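Local atomic coordinates of non-toxic crystal protein (Bacillus thuringiensis, PDB entry 2D42), a protein that is a non-toxic parasporal crystal protein that closely resembles the beta-pore-forming toxins of the aerolysin type in structure. Residues L5-E8 and L9-Y12; M14-A17 and N18-Y22; K215-N218 and R219-T223. All coordinates share one frame; numbering follows the deposited sequence.

Contact 1. Residues L5-E8 and L9-Y12; sequences LLRE and LEIY
Arg7 lays its guanidinium over the aliphatic side chain of Ile11, one turn further along helix 5-19, with Ile11 CG1 3.6 Å from CZ and over the centre of one face. The arginine chain leaves the helix with CG anti to the backbone N and then bends at chi2, which turns the group forward, toward the next turn and across Ile11 at about a right angle. At its edge the same guanidinium meets Glu10 in an i to i+3 salt bridge, Arg7 NH1 to Glu10 OE1 2.6 Å. The oxygen is approached on its anti side, almost in the guanidinium plane, while the two flat groups stand 82° apart; the hydrogen bond is bent, 131° at the hydrogen. Underneath runs the regular i to i+4 bonding of the helix, including Ile11 N to Arg7 O at 2.9 Å. Elsewhere on the helix Leu5 and Leu9 pack on strand 150-185, and Tyr12 reaches helix 199-206. Glu8 is held from beyond the helix: OE1 is hydrogen-bonded to Thr208 OG1 and the main-chain O to Asn206 ND2. A single guanidinium is thus steered by charge at its edge and by hydrocarbon at its face, and the neighbouring carboxylate would partly balance its positive charge.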
ATOM      1  N   LEU A   5     -14.273  15.533  -3.147  1.00 24.02           N
ATOM      2  CA  LEU A   5     -13.925  16.930  -3.373  1.00 26.79           C
ATOM      3  C   LEU A   5     -14.909  17.719  -4.229  1.00 27.64           C
ATOM      4  O   LEU A   5     -15.099  18.918  -3.996  1.00 29.30           O
ATOM      5  CB  LEU A   5     -12.513  17.027  -3.960  1.00 26.33           C
ATOM      6  CG  LEU A   5     -11.425  16.531  -2.996  1.00 28.86           C
ATOM      7  CD1 LEU A   5     -10.096  16.431  -3.717  1.00 23.19           C
ATOM      8  CD2 LEU A   5     -11.317  17.471  -1.804  1.00 27.72           C
ATOM      9  N   LEU A   6     -15.522  17.070  -5.218  1.00 28.52           N
ATOM     10  CA  LEU A   6     -16.499  17.747  -6.073  1.00 30.34           C
ATOM     11  C   LEU A   6     -17.756  18.059  -5.271  1.00 31.53           C
ATOM     12  O   LEU A   6     -18.404  19.084  -5.481  1.00 33.18           O
ATOM     13  CB  LEU A   6     -16.855  16.879  -7.283  1.00 30.96           C
ATOM     14  CG  LEU A   6     -15.762  16.744  -8.345  1.00 30.71           C
ATOM     15  CD1 LEU A   6     -16.230  15.798  -9.430  1.00 34.28           C
ATOM     16  CD2 LEU A   6     -15.442  18.105  -8.937  1.00 32.41           C
ATOM     17  N   ARG A   7     -18.095  17.163  -4.350  1.00 31.60           N
ATOM     18  CA  ARG A   7     -19.252  17.341  -3.485  1.00 31.81           C
ATOM     19  C   ARG A   7     -19.008  18.551  -2.576  1.00 30.91           C
ATOM     20  O   ARG A   7     -19.908  19.369  -2.356  1.00 30.34           O
ATOM     21  CB  ARG A   7     -19.475  16.074  -2.649  1.00 34.49           C
ATOM     22  CG  ARG A   7     -20.486  16.218  -1.523  1.00 39.02           C
ATOM     23  CD  ARG A   7     -21.860  16.622  -2.034  1.00 42.95           C
ATOM     24  NE  ARG A   7     -22.770  16.896  -0.926  1.00 45.93           N
ATOM     25  CZ  ARG A   7     -23.865  17.647  -1.022  1.00 48.37           C
ATOM     26  NH1 ARG A   7     -24.193  18.205  -2.182  1.00 48.77           N
ATOM     27  NH2 ARG A   7     -24.627  17.849   0.047  1.00 47.09           N
ATOM     28  N   GLU A   8     -17.785  18.663  -2.055  1.00 29.18           N
ATOM     29  CA  GLU A   8     -17.419  19.785  -1.195  1.00 28.65           C
ATOM     30  C   GLU A   8     -17.538  21.092  -1.990  1.00 28.28           C
ATOM     31  O   GLU A   8     -17.975  22.110  -1.458  1.00 27.73           O
ATOM     32  CB  GLU A   8     -15.977  19.640  -0.686  1.00 29.09           C
ATOM     33  CG  GLU A   8     -15.716  18.444   0.225  1.00 31.61           C
ATOM     34  CD  GLU A   8     -16.504  18.500   1.530  1.00 30.65           C
ATOM     35  OE1 GLU A   8     -16.525  19.568   2.182  1.00 30.66           O
ATOM     36  OE2 GLU A   8     -17.092  17.464   1.907  1.00 31.99           O
ATOM     37  N   LEU A   9     -17.138  21.049  -3.261  1.00 26.39           N
ATOM     38  CA  LEU A   9     -17.199  22.222  -4.141  1.00 27.09           C
ATOM     39  C   LEU A   9     -18.667  22.639  -4.292  1.00 26.73           C
ATOM     40  O   LEU A   9     -19.009  23.814  -4.196  1.00 27.04           O
ATOM     41  CB  LEU A   9     -16.599  21.885  -5.520  1.00 25.07           C
ATOM     42  CG  LEU A   9     -16.671  22.974  -6.601  1.00 24.86           C
ATOM     43  CD1 LEU A   9     -15.865  24.194  -6.156  1.00 23.78           C
ATOM     44  CD2 LEU A   9     -16.150  22.430  -7.928  1.00 22.96           C
ATOM     45  N   GLU A  10     -19.527  21.655  -4.516  1.00 29.46           N
ATOM     46  CA  GLU A  10     -20.957  21.903  -4.661  1.00 32.69           C
ATOM     47  C   GLU A  10     -21.511  22.524  -3.369  1.00 32.15           C
ATOM     48  O   GLU A  10     -22.262  23.502  -3.413  1.00 33.66           O
ATOM     49  CB  GLU A  10     -21.677  20.589  -4.983  1.00 33.65           C
ATOM     50  CG  GLU A  10     -23.141  20.732  -5.366  1.00 37.80           C
ATOM     51  CD  GLU A  10     -23.776  19.390  -5.688  1.00 41.89           C
ATOM     52  OE1 GLU A  10     -23.869  18.541  -4.773  1.00 43.34           O
ATOM     53  OE2 GLU A  10     -24.173  19.178  -6.854  1.00 40.94           O
ATOM     54  N   ILE A  11     -21.130  21.964  -2.224  1.00 31.08           N
ATOM     55  CA  ILE A  11     -21.590  22.479  -0.933  1.00 31.07           C
ATOM     56  C   ILE A  11     -21.146  23.926  -0.755  1.00 31.06           C
ATOM     57  O   ILE A  11     -21.919  24.780  -0.322  1.00 30.29           O
ATOM     58  CB  ILE A  11     -21.033  21.640   0.238  1.00 31.92           C
ATOM     59  CG1 ILE A  11     -21.644  20.236   0.201  1.00 32.23           C
ATOM     60  CG2 ILE A  11     -21.321  22.331   1.560  1.00 31.49           C
ATOM     61  CD1 ILE A  11     -21.064  19.275   1.234  1.00 34.21           C
ATOM     62  N   TYR A  12     -19.889  24.194  -1.081  1.00 28.72           N
ATOM     63  CA  TYR A  12     -19.361  25.540  -0.968  1.00 28.76           C
ATOM     64  C   TYR A  12     -20.148  26.505  -1.861  1.00 30.17           C
ATOM     65  O   TYR A  12     -20.500  27.600  -1.438  1.00 28.79           O
ATOM     66  CB  TYR A  12     -17.894  25.572  -1.380  1.00 27.62           C
ATOM     67  CG  TYR A  12     -17.340  26.970  -1.467  1.00 30.71           C
ATOM     68  CD1 TYR A  12     -16.839  27.613  -0.338  1.00 31.39           C
ATOM     69  CD2 TYR A  12     -17.331  27.662  -2.681  1.00 31.73           C
ATOM     70  CE1 TYR A  12     -16.337  28.913  -0.414  1.00 34.07           C
ATOM     71  CE2 TYR A  12     -16.835  28.962  -2.770  1.00 32.42           C
ATOM     72  CZ  TYR A  12     -16.337  29.580  -1.635  1.00 35.17           C
ATOM     73  OH  TYR A  12     -15.811  30.852  -1.720  1.00 36.50           O
TER

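Contact 2. Residues M14-A17 and N18-Y22; sequences MQYA and NSHQY
Tyr16 and His20 form an offset stack at the C-terminal end of helix 5-19, which closes in a Schellman motif; their ring centroids are 3.8 Å apart and their planes only 15° from parallel. His20 NE2 sits over one face of the phenol ring, displaced toward its rim, and comes within 3.3 Å of Tyr16 CE1; in return Tyr16 CZ lies over a face of the imidazole. The first torsions bring the rings together: Tyr16 CG is anti to its own N (chi1 -175°), whereas His20 CG is beside its N (chi1 -67°), which brings the imidazole back over the last turn. Beneath the stack His20, the first residue to leave helical phi/psi, still donates its N to Tyr16 O at 2.8 Å. Ala17 O takes the amide of Tyr22, also at 2.8 Å, and a weak second bond from His20 N. Gln21, with positive phi, turns the chain between these donors, its N bonding weakly to Asn18 O at 3.4 Å. Further out, the Tyr16 ring also meets that of Tyr181 on strand 150-185, and Tyr22 touches Ile193 and Arg183, so the helix end is seated on the sheet. The apolar contact accompanying the motif joins Tyr22 CB to Ala17 CB at 4.4 Å.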
ATOM      1  N   MET A  14     -23.224  26.177  -3.083  1.00 37.17           N
ATOM      2  CA  MET A  14     -24.600  26.337  -2.652  1.00 40.14           C
ATOM      3  C   MET A  14     -24.726  27.324  -1.498  1.00 41.34           C
ATOM      4  O   MET A  14     -25.670  28.116  -1.460  1.00 42.50           O
ATOM      5  CB  MET A  14     -25.185  24.980  -2.278  1.00 42.31           C
ATOM      6  CG  MET A  14     -25.433  24.111  -3.495  1.00 46.11           C
ATOM      7  SD  MET A  14     -26.129  22.504  -3.103  1.00 52.07           S
ATOM      8  CE  MET A  14     -27.800  22.985  -2.584  1.00 51.92           C
ATOM      9  N   GLN A  15     -23.773  27.296  -0.570  1.00 42.13           N
ATOM     10  CA  GLN A  15     -23.801  28.214   0.567  1.00 42.34           C
ATOM     11  C   GLN A  15     -23.410  29.616   0.116  1.00 42.06           C
ATOM     12  O   GLN A  15     -23.968  30.608   0.585  1.00 40.53           O
ATOM     13  CB  GLN A  15     -22.857  27.737   1.683  1.00 45.96           C
ATOM     14  CG  GLN A  15     -21.357  27.733   1.341  1.00 50.26           C
ATOM     15  CD  GLN A  15     -20.653  29.066   1.615  1.00 53.07           C
ATOM     16  OE1 GLN A  15     -19.460  29.220   1.333  1.00 52.11           O
ATOM     17  NE2 GLN A  15     -21.389  30.027   2.174  1.00 53.18           N
ATOM     18  N   TYR A  16     -22.449  29.689  -0.800  1.00 40.09           N
ATOM     19  CA  TYR A  16     -21.987  30.968  -1.317  1.00 40.12           C
ATOM     20  C   TYR A  16     -23.141  31.669  -2.037  1.00 40.66           C
ATOM     21  O   TYR A  16     -23.330  32.881  -1.900  1.00 40.04           O
ATOM     22  CB  TYR A  16     -20.831  30.742  -2.284  1.00 39.17           C
ATOM     23  CG  TYR A  16     -20.182  32.005  -2.793  1.00 39.72           C
ATOM     24  CD1 TYR A  16     -19.065  32.545  -2.157  1.00 40.24           C
ATOM     25  CD2 TYR A  16     -20.661  32.641  -3.935  1.00 39.84           C
ATOM     26  CE1 TYR A  16     -18.437  33.684  -2.654  1.00 41.46           C
ATOM     27  CE2 TYR A  16     -20.046  33.775  -4.440  1.00 39.75           C
ATOM     28  CZ  TYR A  16     -18.932  34.289  -3.800  1.00 42.55           C
ATOM     29  OH  TYR A  16     -18.302  35.390  -4.330  1.00 43.83           O
ATOM     30  N   ALA A  17     -23.909  30.889  -2.795  1.00 41.73           N
ATOM     31  CA  ALA A  17     -25.050  31.399  -3.551  1.00 43.21           C
ATOM     32  C   ALA A  17     -26.094  32.021  -2.630  1.00 45.70           C
ATOM     33  O   ALA A  17     -26.516  33.162  -2.826  1.00 44.77           O
ATOM     34  CB  ALA A  17     -25.682  30.274  -4.363  1.00 42.03           C
ATOM     35  N   ASN A  18     -26.521  31.256  -1.636  1.00 46.85           N
ATOM     36  CA  ASN A  18     -27.507  31.743  -0.686  1.00 49.32           C
ATOM     37  C   ASN A  18     -26.970  32.997  -0.004  1.00 49.00           C
ATOM     38  O   ASN A  18     -27.695  33.967   0.221  1.00 49.65           O
ATOM     39  CB  ASN A  18     -27.788  30.674   0.367  1.00 51.67           C
ATOM     40  CG  ASN A  18     -28.663  31.187   1.484  1.00 54.92           C
ATOM     41  OD1 ASN A  18     -29.854  31.445   1.287  1.00 57.74           O
ATOM     42  ND2 ASN A  18     -28.076  31.357   2.665  1.00 54.95           N
ATOM     43  N   SER A  19     -25.682  32.963   0.309  1.00 48.22           N
ATOM     44  CA  SER A  19     -25.003  34.061   0.977  1.00 49.36           C
ATOM     45  C   SER A  19     -24.902  35.342   0.148  1.00 49.04           C
ATOM     46  O   SER A  19     -24.903  36.441   0.703  1.00 49.10           O
ATOM     47  CB  SER A  19     -23.604  33.608   1.390  1.00 50.12           C
ATOM     48  OG  SER A  19     -22.903  34.647   2.039  1.00 53.73           O
ATOM     49  N   HIS A  20     -24.812  35.200  -1.173  1.00 47.97           N
ATOM     50  CA  HIS A  20     -24.690  36.351  -2.069  1.00 47.46           C
ATOM     51  C   HIS A  20     -25.959  36.626  -2.877  1.00 46.38           C
ATOM     52  O   HIS A  20     -25.945  37.399  -3.837  1.00 45.07           O
ATOM     53  CB  HIS A  20     -23.507  36.145  -3.021  1.00 47.78           C
ATOM     54  CG  HIS A  20     -22.174  36.162  -2.340  1.00 47.70           C
ATOM     55  ND1 HIS A  20     -21.220  37.125  -2.593  1.00 47.59           N
ATOM     56  CD2 HIS A  20     -21.636  35.338  -1.408  1.00 47.85           C
ATOM     57  CE1 HIS A  20     -20.153  36.894  -1.849  1.00 48.49           C
ATOM     58  NE2 HIS A  20     -20.380  35.816  -1.120  1.00 47.81           N
ATOM     59  N   GLN A  21     -27.050  35.978  -2.485  1.00 45.21           N
ATOM     60  CA  GLN A  21     -28.337  36.143  -3.149  1.00 44.93           C
ATOM     61  C   GLN A  21     -28.341  35.699  -4.614  1.00 42.62           C
ATOM     62  O   GLN A  21     -29.084  36.246  -5.432  1.00 42.19           O
ATOM     63  CB  GLN A  21     -28.793  37.604  -3.040  1.00 48.11           C
ATOM     64  CG  GLN A  21     -28.511  38.226  -1.675  1.00 51.46           C
ATOM     65  CD  GLN A  21     -29.045  37.389  -0.523  1.00 55.37           C
ATOM     66  OE1 GLN A  21     -28.517  37.439   0.593  1.00 57.04           O
ATOM     67  NE2 GLN A  21     -30.101  36.621  -0.784  1.00 56.58           N
ATOM     68  N   TYR A  22     -27.513  34.710  -4.940  1.00 39.66           N
ATOM     69  CA  TYR A  22     -27.441  34.183  -6.296  1.00 36.12           C
ATOM     70  C   TYR A  22     -28.135  32.840  -6.339  1.00 35.12           C
ATOM     71  O   TYR A  22     -28.485  32.272  -5.307  1.00 35.51           O
ATOM     72  CB  TYR A  22     -26.003  33.912  -6.729  1.00 36.77           C
ATOM     73  CG  TYR A  22     -25.062  35.082  -6.792  1.00 35.88           C
ATOM     74  CD1 TYR A  22     -25.518  36.364  -7.083  1.00 35.27           C
ATOM     75  CD2 TYR A  22     -23.688  34.885  -6.650  1.00 36.33           C
ATOM     76  CE1 TYR A  22     -24.624  37.423  -7.238  1.00 38.16           C
ATOM     77  CE2 TYR A  22     -22.788  35.933  -6.804  1.00 38.58           C
ATOM     78  CZ  TYR A  22     -23.264  37.198  -7.100  1.00 37.50           C
ATOM     79  OH  TYR A  22     -22.374  38.228  -7.278  1.00 41.43           O
TER

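Contact 3. Residues K215-N218 and R219-T223; sequences KEQN and RAYFT
Tyr221 OH has two neighbours: Gln217 OE1, 3.1 Å away from across the turn, and Arg219 NH1, which donates a fairly straight hydrogen bond to it (3.3 Å, 155°). The setting is a beta hairpin between strands 211-214 and 219-244: a type I turn runs from Lys215 to Asn218, and Asn218 and Arg219 both face Ser214 in a G1 beta bulge. The turn is closed by Asn218 N donating to Lys215 O at 2.9 Å, and Asn218 holds the positive phi of the bulge.

Gln217 reaches out of the turn along the strand, its chain extended beyond CG, so that its side-chain amide lies beside the tyrosine hydroxyl. The two side chains cross at about a right angle, with the amide plane turned 50° from the ring and NE2 at the ring's edge. Gln217 OE1 also lies over one face of the Arg219 guanidinium, 3.2 Å from NH1, an approach too poorly angled for a hydrogen bond. Arg219 starts with CG between its backbone N and carbonyl carbon, runs extended through chi2 and bends at chi3, which brings its NE to 3.5 Å from Gln217 CB.

Outside this surface cluster, Asn218 OD1 is hydrogen-bonded to Asn198 ND2, and Ser214 OG receives Gln217 N. The strand itself pairs with 150-185 through Ala220 and Val173, while Arg219 and Tyr221 both pack on Val172. Back at the turn, Arg219 NE makes a weak bond to Gln217 O, 3.3 Å long.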
ATOM      1  N   LYS A 215      -2.043  28.379   3.076  1.00 42.67           N
ATOM      2  CA  LYS A 215      -2.155  29.427   2.060  1.00 46.32           C
ATOM      3  C   LYS A 215      -0.768  29.609   1.469  1.00 46.68           C
ATOM      4  O   LYS A 215      -0.606  29.717   0.255  1.00 47.35           O
ATOM      5  CB  LYS A 215      -2.621  30.752   2.669  1.00 48.33           C
ATOM      6  CG  LYS A 215      -4.032  30.731   3.231  1.00 52.60           C
ATOM      7  CD  LYS A 215      -4.117  29.853   4.469  1.00 55.96           C
ATOM      8  CE  LYS A 215      -5.501  29.884   5.085  1.00 56.73           C
ATOM      9  NZ  LYS A 215      -5.522  29.114   6.359  1.00 57.95           N
ATOM     10  N   GLU A 216       0.231  29.630   2.346  1.00 48.38           N
ATOM     11  CA  GLU A 216       1.620  29.790   1.933  1.00 50.25           C
ATOM     12  C   GLU A 216       1.960  28.921   0.725  1.00 49.74           C
ATOM     13  O   GLU A 216       2.389  29.426  -0.311  1.00 50.11           O
ATOM     14  CB  GLU A 216       2.565  29.424   3.082  1.00 53.22           C
ATOM     15  CG  GLU A 216       2.637  30.431   4.233  1.00 57.46           C
ATOM     16  CD  GLU A 216       1.361  30.509   5.050  1.00 60.42           C
ATOM     17  OE1 GLU A 216       0.839  29.444   5.457  1.00 60.25           O
ATOM     18  OE2 GLU A 216       0.888  31.643   5.297  1.00 61.68           O
ATOM     19  N   GLN A 217       1.762  27.613   0.863  1.00 48.96           N
ATOM     20  CA  GLN A 217       2.074  26.673  -0.210  1.00 47.67           C
ATOM     21  C   GLN A 217       0.903  26.435  -1.160  1.00 45.93           C
ATOM     22  O   GLN A 217       0.992  25.615  -2.077  1.00 45.87           O
ATOM     23  CB  GLN A 217       2.531  25.341   0.389  1.00 50.22           C
ATOM     24  CG  GLN A 217       3.657  25.475   1.402  1.00 52.71           C
ATOM     25  CD  GLN A 217       4.114  24.134   1.946  1.00 54.62           C
ATOM     26  OE1 GLN A 217       4.737  23.341   1.238  1.00 55.55           O
ATOM     27  NE2 GLN A 217       3.797  23.869   3.211  1.00 55.73           N
ATOM     28  N   ASN A 218      -0.193  27.149  -0.927  1.00 43.00           N
ATOM     29  CA  ASN A 218      -1.380  27.039  -1.764  1.00 40.70           C
ATOM     30  C   ASN A 218      -1.830  25.588  -1.923  1.00 37.38           C
ATOM     31  O   ASN A 218      -2.091  25.113  -3.028  1.00 34.52           O
ATOM     32  CB  ASN A 218      -1.091  27.658  -3.132  1.00 41.15           C
ATOM     33  CG  ASN A 218      -2.295  27.660  -4.031  1.00 42.16           C
ATOM     34  OD1 ASN A 218      -3.385  28.053  -3.619  1.00 43.49           O
ATOM     35  ND2 ASN A 218      -2.112  27.219  -5.270  1.00 42.36           N
ATOM     36  N   ARG A 219      -1.939  24.888  -0.803  1.00 36.31           N
ATOM     37  CA  ARG A 219      -2.333  23.492  -0.839  1.00 35.27           C
ATOM     38  C   ARG A 219      -2.949  23.075   0.480  1.00 34.70           C
ATOM     39  O   ARG A 219      -2.841  23.778   1.492  1.00 34.93           O
ATOM     40  CB  ARG A 219      -1.108  22.617  -1.111  1.00 35.20           C
ATOM     41  CG  ARG A 219      -0.066  22.721   0.000  1.00 35.99           C
ATOM     42  CD  ARG A 219       1.217  21.997  -0.342  1.00 35.71           C
ATOM     43  NE  ARG A 219       1.841  22.511  -1.557  1.00 35.51           N
ATOM     44  CZ  ARG A 219       3.076  22.202  -1.934  1.00 36.82           C
ATOM     45  NH1 ARG A 219       3.798  21.388  -1.182  1.00 35.31           N
ATOM     46  NH2 ARG A 219       3.590  22.699  -3.053  1.00 36.46           N
ATOM     47  N   ALA A 220      -3.606  21.924   0.454  1.00 32.76           N
ATOM     48  CA  ALA A 220      -4.220  21.374   1.647  1.00 32.67           C
ATOM     49  C   ALA A 220      -3.593  20.002   1.839  1.00 31.26           C
ATOM     50  O   ALA A 220      -3.403  19.263   0.877  1.00 30.44           O
ATOM     51  CB  ALA A 220      -5.721  21.252   1.460  1.00 29.17           C
ATOM     52  N   TYR A 221      -3.241  19.670   3.075  1.00 31.77           N
ATOM     53  CA  TYR A 221      -2.646  18.374   3.348  1.00 30.93           C
ATOM     54  C   TYR A 221      -3.722  17.472   3.939  1.00 30.37           C
ATOM     55  O   TYR A 221      -4.346  17.808   4.946  1.00 31.72           O
ATOM     56  CB  TYR A 221      -1.470  18.510   4.323  1.00 33.53           C
ATOM     57  CG  TYR A 221      -0.221  19.108   3.708  1.00 34.18           C
ATOM     58  CD1 TYR A 221      -0.003  20.486   3.705  1.00 36.09           C
ATOM     59  CD2 TYR A 221       0.742  18.288   3.119  1.00 36.28           C
ATOM     60  CE1 TYR A 221       1.161  21.040   3.128  1.00 38.35           C
ATOM     61  CE2 TYR A 221       1.898  18.825   2.539  1.00 37.89           C
ATOM     62  CZ  TYR A 221       2.104  20.199   2.547  1.00 38.83           C
ATOM     63  OH  TYR A 221       3.254  20.715   1.975  1.00 39.65           O
ATOM     64  N   PHE A 222      -3.957  16.337   3.297  1.00 28.63           N
ATOM     65  CA  PHE A 222      -4.971  15.407   3.779  1.00 27.69           C
ATOM     66  C   PHE A 222      -4.353  14.288   4.606  1.00 26.20           C
ATOM     67  O   PHE A 222      -3.293  13.764   4.268  1.00 25.80           O
ATOM     68  CB  PHE A 222      -5.734  14.781   2.602  1.00 26.85           C
ATOM     69  CG  PHE A 222      -6.686  13.685   3.010  1.00 26.74           C
ATOM     70  CD1 PHE A 222      -7.905  13.987   3.607  1.00 27.54           C
ATOM     71  CD2 PHE A 222      -6.337  12.344   2.842  1.00 28.17           C
ATOM     72  CE1 PHE A 222      -8.767  12.966   4.039  1.00 28.42           C
ATOM     73  CE2 PHE A 222      -7.184  11.323   3.265  1.00 25.52           C
ATOM     74  CZ  PHE A 222      -8.402  11.631   3.866  1.00 27.07           C
ATOM     75  N   THR A 223      -5.013  13.929   5.700  1.00 27.00           N
ATOM     76  CA  THR A 223      -4.531  12.825   6.516  1.00 27.23           C
ATOM     77  C   THR A 223      -5.687  11.862   6.741  1.00 28.02           C
ATOM     78  O   THR A 223      -6.693  12.205   7.361  1.00 26.97           O
ATOM     79  CB  THR A 223      -3.958  13.294   7.867  1.00 28.11           C
ATOM     80  OG1 THR A 223      -2.749  14.026   7.633  1.00 26.48           O
ATOM     81  CG2 THR A 223      -3.630  12.087   8.759  1.00 27.50           C
TER

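Overall arrangement
Contacts 1 and 2 are successive parts of helix 5-19, their centres about 14 Å apart: the first covers its opening turns, the second its C-terminal end. Strands 150-185 and 189-198 run beneath both, Gln195 being touched by Tyr12 of the one and Tyr16 of the other. Contact 3 belongs to a separate hairpin, centred about 17 Å from the centre of contact 1 and about 25 Å from that of contact 2, and touches neither; the nearest atoms of contacts 1 and 3 are about 7 Å apart. Helix 199-206 bridges that gap, with Leu203 meeting both Leu5 and Ala220. All three lie on the same side of the centre of this elongated, strand-rich chain.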